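Local coordinates for protein ferric enterobactin receptor PIRA (Pseudomonas aeruginosa, PDB 5FP2) that probably takes up ferric enterobactin and related iron-siderophore complexes across the outer membrane as a TonB-dependent receptor, at residues K35-G39 and I520-R524; K347-L353 and W375-N381; K539-P545 and Q560-K566. One frame throughout, in Å; residues are numbered along the deposited sequence.

Interaction 1: K35-G39 and I520-R524; sequences KQAPG and IEFRR
This is a plug-to-barrel contact: the first modelled residues of the plug domain, Lys35-Gly39, lie against the inner wall of the beta-barrel at strand end 520-524. It illustrates how barrel side chains can reach across the gap to the plug backbone without strand pairing. No hydrogen bond links the segments. The backbones stay well apart, with Ala37 CA 6.9 Å from Glu521 CA and Pro38 CA 7.1 Å from Ile520 CA, and 189 Å² is buried. Gln36-Pro38 and strand 520-524 are extended, and Gly39 has a positive phi (84°). Alternation along the strand turns Glu521 and Arg523 toward the plug. Glu521, with chi1 near -121° and chi2 t, spans the gap: its OE1 lies 3.7 Å from Ala37 CA and 3.9 Å from Pro38 CD, while OE2 comes within 2.9 Å of Gln36 O, a meeting of two acceptors. Arg523 (t, t, m) places NH2 3.7 Å from Gln36 O, with that oxygen near the guanidinium plane. The end of Lys35 leads off to a salt bridge with Asp47, and Gln36 OE1 hydrogen-bonds Ser41. Pro38 also packs on Thr532 of strand 527-538 and Lys463 of strand 460-471, and Gln36 and Glu521 both touch Asn575 of strand 567-581.

Interaction 2: K347-L353 and W375-N381; sequences KLENYRL and WNKETLN
Two neighbouring strands of the 22-stranded TonB-dependent receptor barrel, 345-361 and 367-381, form a regular antiparallel hairpin here, and Trp375, Tyr351 and Thr379 are the residues most covered by the pairing. The segment axes approach to 4.6 Å at 172°, and 703 Å² is buried. Register runs without a bulge from Lys347 opposite Asn381 to Leu353 opposite Trp375; these pairs, with Glu349-Thr379 and Tyr351-Lys377, are hydrogen-bonded, each with two reciprocal backbone N-to-O bonds of 2.7 to 2.9 Å. Leu348-Leu380, Asn350-Glu378 and Arg352-Asn376 are the non-hydrogen-bonded pairs between them.

Trp375, with the largest covered area (89 Å²), takes chi1 t and chi2 92°, which brings the six-membered ring edge toward the neighbouring strand: CZ3 is 3.9 Å from Tyr351 CB, and CE3 is 4.0 Å from Leu353 CD1. Tyr351 (chi1 m) lies on that same outer face, its CD1 4.1 Å from Lys377 CB; its ring also meets that of Tyr317 on strand 309-323. The opposite face turns into the barrel. There Leu348 CD1 meets Leu380 CD1 at 4.0 Å, and Arg352 NE donates to Asn376 OD1 (3.3 Å), while the guanidinium forms a salt bridge with Asp318. Thr379, in the p rotamer, adds a side-chain bond to the backbone pairing: Glu349 O accepts from Thr379 N at 2.9 Å and from Thr379 OG1 at 3.2 Å.

Interaction 3: K539-P545 and Q560-K566; sequences KNKIVAP and QWSNAKK
An irregular beta hairpin in the long loop joining barrel strands 527-538 and 567-581 brings these segments together; such long connections lie on the extracellular side of TonB-dependent receptors, where they commonly contribute to siderophore capture. Strand pairing is short. Val543 and Ser562 form a hydrogen-bonded antiparallel pair (Val543 N to Ser562 O 3.2 Å, Ser562 N to Val543 O 3.1 Å), and Ile542 faces Asn563 in a non-hydrogen-bonded pair. Overall the segments run 144° apart and bury 620 Å².

Ala564 N continues the pairing to Lys541 O at 2.8 Å, but Lys541 N bonds back to Lys539 O (2.5 Å), closing an inverse gamma turn centred on Asn540 (phi/psi -83°/61°). The kink pulls Asn540 out of register, to 4.6 Å between its CA and Asn563 CA. There Asn563 (chi1 m) uses ND2 to reach Asn540 O at 3.3 Å, the same amide also bonding Asp509 O, and Asn540 CA lies 3.4 Å from Ala564 O in a CA-H...O contact.

At the other end Trp561 (chi1 m, chi2 102°) provides the apolar cover. Ile542 CG2 comes 3.7 Å from Trp561 CE3, and Ala544 CB sits over one ring face, 4.2 Å from Trp561 CZ3. Ser562 OG turns back to Gln560 O (3.1 Å). The hairpin completes a small mixed sheet: strand 559-563 lies between 542-543 and 502-503, Trp561 and Ala544 touching Leu502, while Lys541 NZ reaches from this edge to Met89 O in the plug.

Overall arrangement
Together the three contacts trace how a plugged barrel is built: wall, plug and loops. Interactions 1 and 2 both use the large barrel sheet, yet lie on opposite sides of the chain's centre, with their own centres 39 Å apart. Interaction 1 spans 480 residues of chain and brings plug to wall; the local hairpin of interaction 2 falls within that span. Interaction 3 follows both in sequence and belongs to a separate small sheet, its centre 25 Å from interaction 2 and 35 Å from interaction 1. None touches another; even interactions 2 and 3 keep about 11 Å between nearest atoms. The sequence-distant contact thus brings plug and wall together, while short-range pairing shapes wall and loop.

Interaction 1: K35-G39 and I520-R524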
loop_
_atom_site.group_PDB
_atom_site.type_symbol
_atom_site.label_atom_id
_atom_site.label_comp_id
_atom_site.label_asym_id
_atom_site.label_seq_id
_atom_site.Cartn_x
_atom_site.Cartn_y
_atom_site.Cartn_z
ATOM N N LYS A 35 -3.325 -14.407 -6.876
ATOM C CA LYS A 35 -3.718 -13.520 -5.737
ATOM C C LYS A 35 -2.699 -13.550 -4.590
ATOM O O LYS A 35 -2.583 -12.585 -3.833
ATOM C CB LYS A 35 -5.100 -13.912 -5.208
ATOM C CG LYS A 35 -6.046 -12.738 -5.008
ATOM C CD LYS A 35 -7.002 -12.964 -3.843
ATOM C CE LYS A 35 -8.308 -13.606 -4.282
ATOM N NZ LYS A 35 -9.329 -12.580 -4.625
ATOM N N GLN A 36 -2.004 -14.673 -4.418
ATOM C CA GLN A 36 -0.856 -14.736 -3.510
ATOM C C GLN A 36 0.321 -15.439 -4.173
ATOM O O GLN A 36 0.142 -16.443 -4.859
ATOM C CB GLN A 36 -1.224 -15.483 -2.228
ATOM C CG GLN A 36 -2.491 -14.975 -1.566
ATOM C CD GLN A 36 -2.268 -13.718 -0.755
ATOM O OE1 GLN A 36 -1.136 -13.356 -0.443
ATOM N NE2 GLN A 36 -3.354 -13.038 -0.419
ATOM N N ALA A 37 1.519 -14.891 -3.988
ATOM C CA ALA A 37 2.744 -15.582 -4.374
ATOM C C ALA A 37 3.837 -15.311 -3.345
ATOM O O ALA A 37 3.568 -14.755 -2.283
ATOM C CB ALA A 37 3.193 -15.145 -5.762
ATOM N N PRO A 38 5.063 -15.778 -3.616
ATOM C CA PRO A 38 6.043 -15.373 -2.623
ATOM C C PRO A 38 6.286 -13.856 -2.588
ATOM O O PRO A 38 6.528 -13.209 -3.634
ATOM C CB PRO A 38 7.285 -16.179 -3.018
ATOM C CG PRO A 38 6.731 -17.452 -3.611
ATOM C CD PRO A 38 5.342 -17.145 -4.122
ATOM N N GLY A 39 6.099 -13.278 -1.403
ATOM C CA GLY A 39 6.566 -11.938 -1.112
ATOM C C GLY A 39 5.581 -10.896 -1.597
ATOM O O GLY A 39 5.779 -9.693 -1.382
ATOM N N ILE A 520 8.183 -21.466 -1.394
ATOM C CA ILE A 520 7.608 -22.327 -2.403
ATOM C C ILE A 520 6.113 -22.082 -2.543
ATOM O O ILE A 520 5.441 -21.676 -1.594
ATOM C CB ILE A 520 7.897 -23.802 -2.080
ATOM C CG1 ILE A 520 7.424 -24.711 -3.213
ATOM C CG2 ILE A 520 7.268 -24.203 -0.753
ATOM C CD1 ILE A 520 8.001 -26.109 -3.139
ATOM N N GLU A 521 5.593 -22.299 -3.742
ATOM C CA GLU A 521 4.154 -22.271 -3.936
ATOM C C GLU A 521 3.681 -23.504 -4.701
ATOM O O GLU A 521 4.375 -23.997 -5.589
ATOM C CB GLU A 521 3.751 -20.994 -4.664
ATOM C CG GLU A 521 2.778 -20.116 -3.882
ATOM C CD GLU A 521 1.878 -19.326 -4.789
ATOM O OE1 GLU A 521 2.356 -18.908 -5.870
ATOM O OE2 GLU A 521 0.677 -19.220 -4.460
ATOM N N PHE A 522 2.523 -24.028 -4.309
ATOM C CA PHE A 522 1.849 -25.092 -5.045
ATOM C C PHE A 522 0.551 -24.540 -5.615
ATOM O O PHE A 522 0.001 -23.569 -5.087
ATOM C CB PHE A 522 1.575 -26.248 -4.091
ATOM C CG PHE A 522 0.722 -27.359 -4.663
ATOM C CD1 PHE A 522 1.288 -28.363 -5.435
ATOM C CD2 PHE A 522 -0.597 -27.512 -4.247
ATOM C CE1 PHE A 522 0.508 -29.397 -5.918
ATOM C CE2 PHE A 522 -1.347 -28.618 -4.632
ATOM C CZ PHE A 522 -0.807 -29.532 -5.508
ATOM N N ARG A 523 0.150 -25.046 -6.776
ATOM C CA ARG A 523 -1.004 -24.500 -7.487
ATOM C C ARG A 523 -1.576 -25.550 -8.429
ATOM O O ARG A 523 -0.914 -25.963 -9.371
ATOM C CB ARG A 523 -0.603 -23.248 -8.266
ATOM C CG ARG A 523 -1.779 -22.413 -8.743
ATOM C CD ARG A 523 -1.330 -21.277 -9.651
ATOM N NE ARG A 523 -0.910 -20.121 -8.866
ATOM C CZ ARG A 523 -1.701 -19.094 -8.570
ATOM N NH1 ARG A 523 -2.936 -19.039 -9.060
ATOM N NH2 ARG A 523 -1.245 -18.083 -7.831
ATOM N N ARG A 524 -2.777 -26.037 -8.139
ATOM C CA ARG A 524 -3.363 -27.082 -8.962
ATOM C C ARG A 524 -4.849 -27.221 -8.699
ATOM O O ARG A 524 -5.274 -27.359 -7.556
ATOM C CB ARG A 524 -2.679 -28.411 -8.670
ATOM C CG ARG A 524 -3.400 -29.623 -9.247
ATOM C CD ARG A 524 -2.456 -30.402 -10.137
ATOM N NE ARG A 524 -2.981 -31.713 -10.443
ATOM C CZ ARG A 524 -2.457 -32.829 -9.961
ATOM N NH1 ARG A 524 -1.357 -32.772 -9.210
ATOM N NH2 ARG A 524 -3.019 -34.009 -10.230
#

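Interaction 2: K347-L353 and W375-N381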
loop_
_atom_site.group_PDB
_atom_site.type_symbol
_atom_site.label_atom_id
_atom_site.label_comp_id
_atom_site.label_asym_id
_atom_site.label_seq_id
_atom_site.Cartn_x
_atom_site.Cartn_y
_atom_site.Cartn_z
ATOM N N LYS A 347 3.926 23.782 7.173
ATOM C CA LYS A 347 3.675 23.449 5.777
ATOM C C LYS A 347 4.805 22.605 5.230
ATOM O O LYS A 347 5.975 22.883 5.478
ATOM C CB LYS A 347 3.524 24.709 4.921
ATOM C CG LYS A 347 3.352 24.452 3.424
ATOM C CD LYS A 347 3.029 25.735 2.663
ATOM C CE LYS A 347 2.128 25.495 1.454
ATOM N NZ LYS A 347 1.239 26.662 1.143
ATOM N N LEU A 348 4.433 21.609 4.436
ATOM C CA LEU A 348 5.366 20.640 3.877
ATOM C C LEU A 348 5.079 20.576 2.386
ATOM O O LEU A 348 3.915 20.560 1.984
ATOM C CB LEU A 348 5.144 19.253 4.498
ATOM C CG LEU A 348 6.009 18.108 3.936
ATOM C CD1 LEU A 348 7.478 18.234 4.320
ATOM C CD2 LEU A 348 5.489 16.740 4.361
ATOM N N GLU A 349 6.124 20.479 1.568
ATOM C CA GLU A 349 5.938 20.376 0.123
ATOM C C GLU A 349 6.947 19.498 -0.588
ATOM O O GLU A 349 8.155 19.690 -0.437
ATOM C CB GLU A 349 6.039 21.754 -0.489
ATOM C CG GLU A 349 5.614 22.827 0.482
ATOM C CD GLU A 349 5.560 24.156 -0.171
ATOM O OE1 GLU A 349 6.017 24.241 -1.328
ATOM O OE2 GLU A 349 5.046 25.080 0.479
ATOM N N ASN A 350 6.443 18.684 -1.513
ATOM C CA ASN A 350 7.278 17.797 -2.308
ATOM C C ASN A 350 7.240 18.093 -3.787
ATOM O O ASN A 350 6.178 18.090 -4.391
ATOM C CB ASN A 350 6.843 16.350 -2.110
ATOM C CG ASN A 350 7.416 15.758 -0.852
ATOM O OD1 ASN A 350 8.594 15.382 -0.805
ATOM N ND2 ASN A 350 6.624 15.781 0.213
ATOM N N TYR A 351 8.415 18.153 -4.393
ATOM C CA TYR A 351 8.510 18.116 -5.832
ATOM C C TYR A 351 9.133 16.787 -6.234
ATOM O O TYR A 351 10.091 16.361 -5.619
ATOM C CB TYR A 351 9.355 19.303 -6.323
ATOM C CG TYR A 351 8.952 20.626 -5.695
ATOM C CD1 TYR A 351 9.319 20.944 -4.388
ATOM C CD2 TYR A 351 8.144 21.515 -6.375
ATOM C CE1 TYR A 351 8.911 22.122 -3.792
ATOM C CE2 TYR A 351 7.733 22.693 -5.788
ATOM C CZ TYR A 351 8.108 22.983 -4.495
ATOM O OH TYR A 351 7.726 24.183 -3.935
ATOM N N ARG A 352 8.581 16.136 -7.254
ATOM C CA ARG A 352 9.135 14.896 -7.774
ATOM C C ARG A 352 9.192 14.876 -9.310
ATOM O O ARG A 352 8.235 15.267 -9.983
ATOM C CB ARG A 352 8.292 13.715 -7.276
ATOM C CG ARG A 352 8.700 13.146 -5.920
ATOM C CD ARG A 352 7.492 12.731 -5.080
ATOM N NE ARG A 352 7.866 12.313 -3.718
ATOM C CZ ARG A 352 7.063 12.369 -2.652
ATOM N NH1 ARG A 352 5.840 12.890 -2.760
ATOM N NH2 ARG A 352 7.498 11.969 -1.458
ATOM N N LEU A 353 10.297 14.360 -9.848
ATOM C CA LEU A 353 10.380 13.956 -11.250
ATOM C C LEU A 353 10.850 12.508 -11.384
ATOM O O LEU A 353 11.542 11.989 -10.514
ATOM C CB LEU A 353 11.345 14.872 -11.994
ATOM C CG LEU A 353 10.894 16.324 -12.168
ATOM C CD1 LEU A 353 12.072 17.189 -12.580
ATOM C CD2 LEU A 353 9.773 16.423 -13.189
ATOM N N TRP A 375 14.090 12.279 -9.198
ATOM C CA TRP A 375 14.574 13.470 -8.527
ATOM C C TRP A 375 13.458 14.009 -7.650
ATOM O O TRP A 375 12.310 14.105 -8.079
ATOM C CB TRP A 375 15.006 14.537 -9.548
ATOM C CG TRP A 375 15.373 15.841 -8.935
ATOM C CD1 TRP A 375 16.617 16.234 -8.543
ATOM C CD2 TRP A 375 14.479 16.889 -8.556
ATOM N NE1 TRP A 375 16.563 17.484 -7.983
ATOM C CE2 TRP A 375 15.262 17.915 -7.986
ATOM C CE3 TRP A 375 13.102 17.092 -8.703
ATOM C CZ2 TRP A 375 14.714 19.138 -7.575
ATOM C CZ3 TRP A 375 12.555 18.308 -8.290
ATOM C CH2 TRP A 375 13.358 19.302 -7.712
ATOM N N ASN A 376 13.830 14.502 -6.480
ATOM C CA ASN A 376 12.900 14.612 -5.372
ATOM C C ASN A 376 13.358 15.750 -4.475
ATOM O O ASN A 376 14.495 15.756 -4.006
ATOM C CB ASN A 376 12.899 13.297 -4.587
ATOM C CG ASN A 376 11.546 12.973 -3.971
ATOM O OD1 ASN A 376 11.067 11.832 -4.064
ATOM N ND2 ASN A 376 10.993 13.923 -3.216
ATOM N N LYS A 377 12.486 16.713 -4.223
ATOM C CA LYS A 377 12.803 17.744 -3.255
ATOM C C LYS A 377 11.687 17.787 -2.235
ATOM O O LYS A 377 10.529 17.657 -2.602
ATOM C CB LYS A 377 12.938 19.096 -3.958
ATOM C CG LYS A 377 13.484 20.217 -3.086
ATOM C CD LYS A 377 13.789 21.437 -3.939
ATOM C CE LYS A 377 14.035 22.697 -3.118
ATOM N NZ LYS A 377 14.221 23.914 -3.966
ATOM N N GLU A 378 12.033 17.931 -0.960
ATOM C CA GLU A 378 11.028 18.160 0.070
ATOM C C GLU A 378 11.417 19.331 0.946
ATOM O O GLU A 378 12.579 19.477 1.321
ATOM C CB GLU A 378 10.844 16.938 0.941
ATOM C CG GLU A 378 11.426 15.669 0.350
ATOM C CD GLU A 378 11.566 14.599 1.398
ATOM O OE1 GLU A 378 12.460 14.751 2.267
ATOM O OE2 GLU A 378 10.687 13.700 1.420
ATOM N N THR A 379 10.447 20.203 1.201
ATOM C CA THR A 379 10.672 21.393 1.998
ATOM C C THR A 379 9.728 21.378 3.189
ATOM O O THR A 379 8.573 20.989 3.066
ATOM C CB THR A 379 10.370 22.646 1.182
ATOM O OG1 THR A 379 9.031 22.546 0.687
ATOM C CG2 THR A 379 11.328 22.777 0.007
ATOM N N LEU A 380 10.214 21.857 4.327
ATOM C CA LEU A 380 9.406 21.933 5.529
ATOM C C LEU A 380 9.527 23.300 6.183
ATOM O O LEU A 380 10.629 23.759 6.491
ATOM C CB LEU A 380 9.842 20.867 6.525
ATOM C CG LEU A 380 9.098 20.947 7.860
ATOM C CD1 LEU A 380 7.749 20.260 7.738
ATOM C CD2 LEU A 380 9.920 20.343 8.984
ATOM N N ASN A 381 8.378 23.910 6.454
ATOM C CA ASN A 381 8.333 25.141 7.207
ATOM C C ASN A 381 7.444 24.994 8.434
ATOM O O ASN A 381 6.269 24.661 8.317
ATOM C CB ASN A 381 7.817 26.263 6.318
ATOM C CG ASN A 381 7.845 27.609 7.007
ATOM O OD1 ASN A 381 8.655 27.852 7.904
ATOM N ND2 ASN A 381 6.949 28.488 6.596
#

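Interaction 3: K539-P545 and Q560-K566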
loop_
_atom_site.group_PDB
_atom_site.type_symbol
_atom_site.label_atom_id
_atom_site.label_comp_id
_atom_site.label_asym_id
_atom_site.label_seq_id
_atom_site.Cartn_x
_atom_site.Cartn_y
_atom_site.Cartn_z
ATOM N N LYS A 539 20.260 -2.667 10.746
ATOM C CA LYS A 539 21.074 -1.865 11.659
ATOM C C LYS A 539 20.305 -0.632 12.178
ATOM O O LYS A 539 19.490 -0.738 13.097
ATOM C CB LYS A 539 22.362 -1.425 10.957
ATOM C CG LYS A 539 23.413 -2.506 10.872
ATOM C CD LYS A 539 24.571 -2.148 9.956
ATOM C CE LYS A 539 25.530 -3.342 9.904
ATOM N NZ LYS A 539 26.513 -3.320 8.785
ATOM N N ASN A 540 20.655 0.554 11.703
ATOM C CA ASN A 540 20.467 1.730 12.530
ATOM C C ASN A 540 19.037 2.229 12.412
ATOM O O ASN A 540 18.774 3.332 11.905
ATOM C CB ASN A 540 21.448 2.834 12.141
ATOM C CG ASN A 540 22.885 2.353 12.092
ATOM O OD1 ASN A 540 23.637 2.521 13.055
ATOM N ND2 ASN A 540 23.303 1.854 10.934
ATOM N N LYS A 541 18.097 1.375 12.793
ATOM C CA LYS A 541 16.719 1.814 12.927
ATOM C C LYS A 541 16.707 3.131 13.700
ATOM O O LYS A 541 17.438 3.298 14.676
ATOM C CB LYS A 541 15.892 0.749 13.656
ATOM C CG LYS A 541 14.570 1.275 14.183
ATOM C CD LYS A 541 13.487 0.223 14.206
ATOM C CE LYS A 541 13.088 -0.159 12.788
ATOM N NZ LYS A 541 11.945 -1.113 12.801
ATOM N N ILE A 542 15.923 4.085 13.222
ATOM C CA ILE A 542 15.826 5.375 13.893
ATOM C C ILE A 542 14.680 5.300 14.887
ATOM O O ILE A 542 13.635 4.718 14.602
ATOM C CB ILE A 542 15.705 6.543 12.885
ATOM C CG1 ILE A 542 17.058 6.723 12.207
ATOM C CG2 ILE A 542 15.346 7.852 13.575
ATOM C CD1 ILE A 542 17.032 7.645 11.022
ATOM N N VAL A 543 14.964 5.712 16.114
ATOM C CA VAL A 543 14.083 5.427 17.231
ATOM C C VAL A 543 14.270 6.448 18.332
ATOM O O VAL A 543 15.344 7.048 18.478
ATOM C CB VAL A 543 14.394 4.065 17.844
ATOM C CG1 VAL A 543 14.160 2.961 16.831
ATOM C CG2 VAL A 543 15.825 4.034 18.353
ATOM N N ALA A 544 13.223 6.603 19.130
ATOM C CA ALA A 544 13.188 7.609 20.179
ATOM C C ALA A 544 13.332 6.884 21.508
ATOM O O ALA A 544 12.632 5.897 21.741
ATOM C CB ALA A 544 11.863 8.351 20.129
ATOM N N PRO A 545 14.245 7.360 22.376
ATOM C CA PRO A 545 14.635 6.611 23.572
ATOM C C PRO A 545 13.651 6.803 24.725
ATOM O O PRO A 545 13.004 5.848 25.146
ATOM C CB PRO A 545 15.990 7.225 23.922
ATOM C CG PRO A 545 15.846 8.656 23.504
ATOM C CD PRO A 545 14.979 8.637 22.272
ATOM N N GLN A 560 16.498 12.545 22.100
ATOM C CA GLN A 560 17.096 12.739 20.792
ATOM C C GLN A 560 16.915 11.506 19.924
ATOM O O GLN A 560 17.079 10.383 20.388
ATOM C CB GLN A 560 18.584 13.049 20.931
ATOM C CG GLN A 560 19.340 12.995 19.617
ATOM C CD GLN A 560 20.785 13.418 19.764
ATOM O OE1 GLN A 560 21.514 12.889 20.601
ATOM N NE2 GLN A 560 21.202 14.394 18.960
ATOM N N TRP A 561 16.645 11.723 18.644
ATOM C CA TRP A 561 16.557 10.624 17.697
ATOM C C TRP A 561 17.904 9.928 17.593
ATOM O O TRP A 561 18.950 10.576 17.480
ATOM C CB TRP A 561 16.135 11.113 16.315
ATOM C CG TRP A 561 14.737 11.633 16.262
ATOM C CD1 TRP A 561 14.354 12.944 16.241
ATOM C CD2 TRP A 561 13.535 10.862 16.153
ATOM N NE1 TRP A 561 12.987 13.036 16.162
ATOM C CE2 TRP A 561 12.459 11.771 16.127
ATOM C CE3 TRP A 561 13.263 9.492 16.086
ATOM C CZ2 TRP A 561 11.134 11.357 16.030
ATOM C CZ3 TRP A 561 11.945 9.079 16.020
ATOM C CH2 TRP A 561 10.897 10.014 15.967
ATOM N N SER A 562 17.866 8.600 17.552
ATOM C CA SER A 562 19.072 7.818 17.724
ATOM C C SER A 562 19.106 6.625 16.792
ATOM O O SER A 562 18.117 6.311 16.132
ATOM C CB SER A 562 19.169 7.366 19.169
ATOM O OG SER A 562 19.494 8.472 19.987
ATOM N N ASN A 563 20.277 6.005 16.702
ATOM C CA ASN A 563 20.449 4.802 15.911
ATOM C C ASN A 563 20.398 3.565 16.797
ATOM O O ASN A 563 21.104 3.467 17.807
ATOM C CB ASN A 563 21.765 4.865 15.137
ATOM C CG ASN A 563 21.711 5.845 13.982
ATOM O OD1 ASN A 563 22.493 6.789 13.918
ATOM N ND2 ASN A 563 20.793 5.617 13.057
ATOM N N ALA A 564 19.532 2.627 16.433
ATOM C CA ALA A 564 19.375 1.395 17.195
ATOM C C ALA A 564 20.468 0.431 16.792
ATOM O O ALA A 564 20.908 0.435 15.649
ATOM C CB ALA A 564 18.014 0.778 16.930
ATOM N N LYS A 565 20.884 -0.403 17.741
ATOM C CA LYS A 565 21.871 -1.464 17.491
ATOM C C LYS A 565 21.259 -2.634 16.727
ATOM O O LYS A 565 20.041 -2.709 16.548
ATOM C CB LYS A 565 22.477 -1.965 18.803
ATOM C CG LYS A 565 22.737 -0.877 19.835
ATOM C CD LYS A 565 23.186 0.444 19.211
ATOM C CE LYS A 565 23.716 1.413 20.267
ATOM N NZ LYS A 565 24.858 2.239 19.785
ATOM N N LYS A 566 22.112 -3.538 16.259
ATOM C CA LYS A 566 21.695 -4.537 15.278
ATOM C C LYS A 566 20.470 -5.311 15.736
ATOM O O LYS A 566 20.173 -5.388 16.923
ATOM C CB LYS A 566 22.827 -5.524 14.998
ATOM C CG LYS A 566 24.051 -4.900 14.347
ATOM C CD LYS A 566 24.943 -5.968 13.727
ATOM C CE LYS A 566 26.246 -5.379 13.191
ATOM N NZ LYS A 566 27.444 -5.804 13.978
#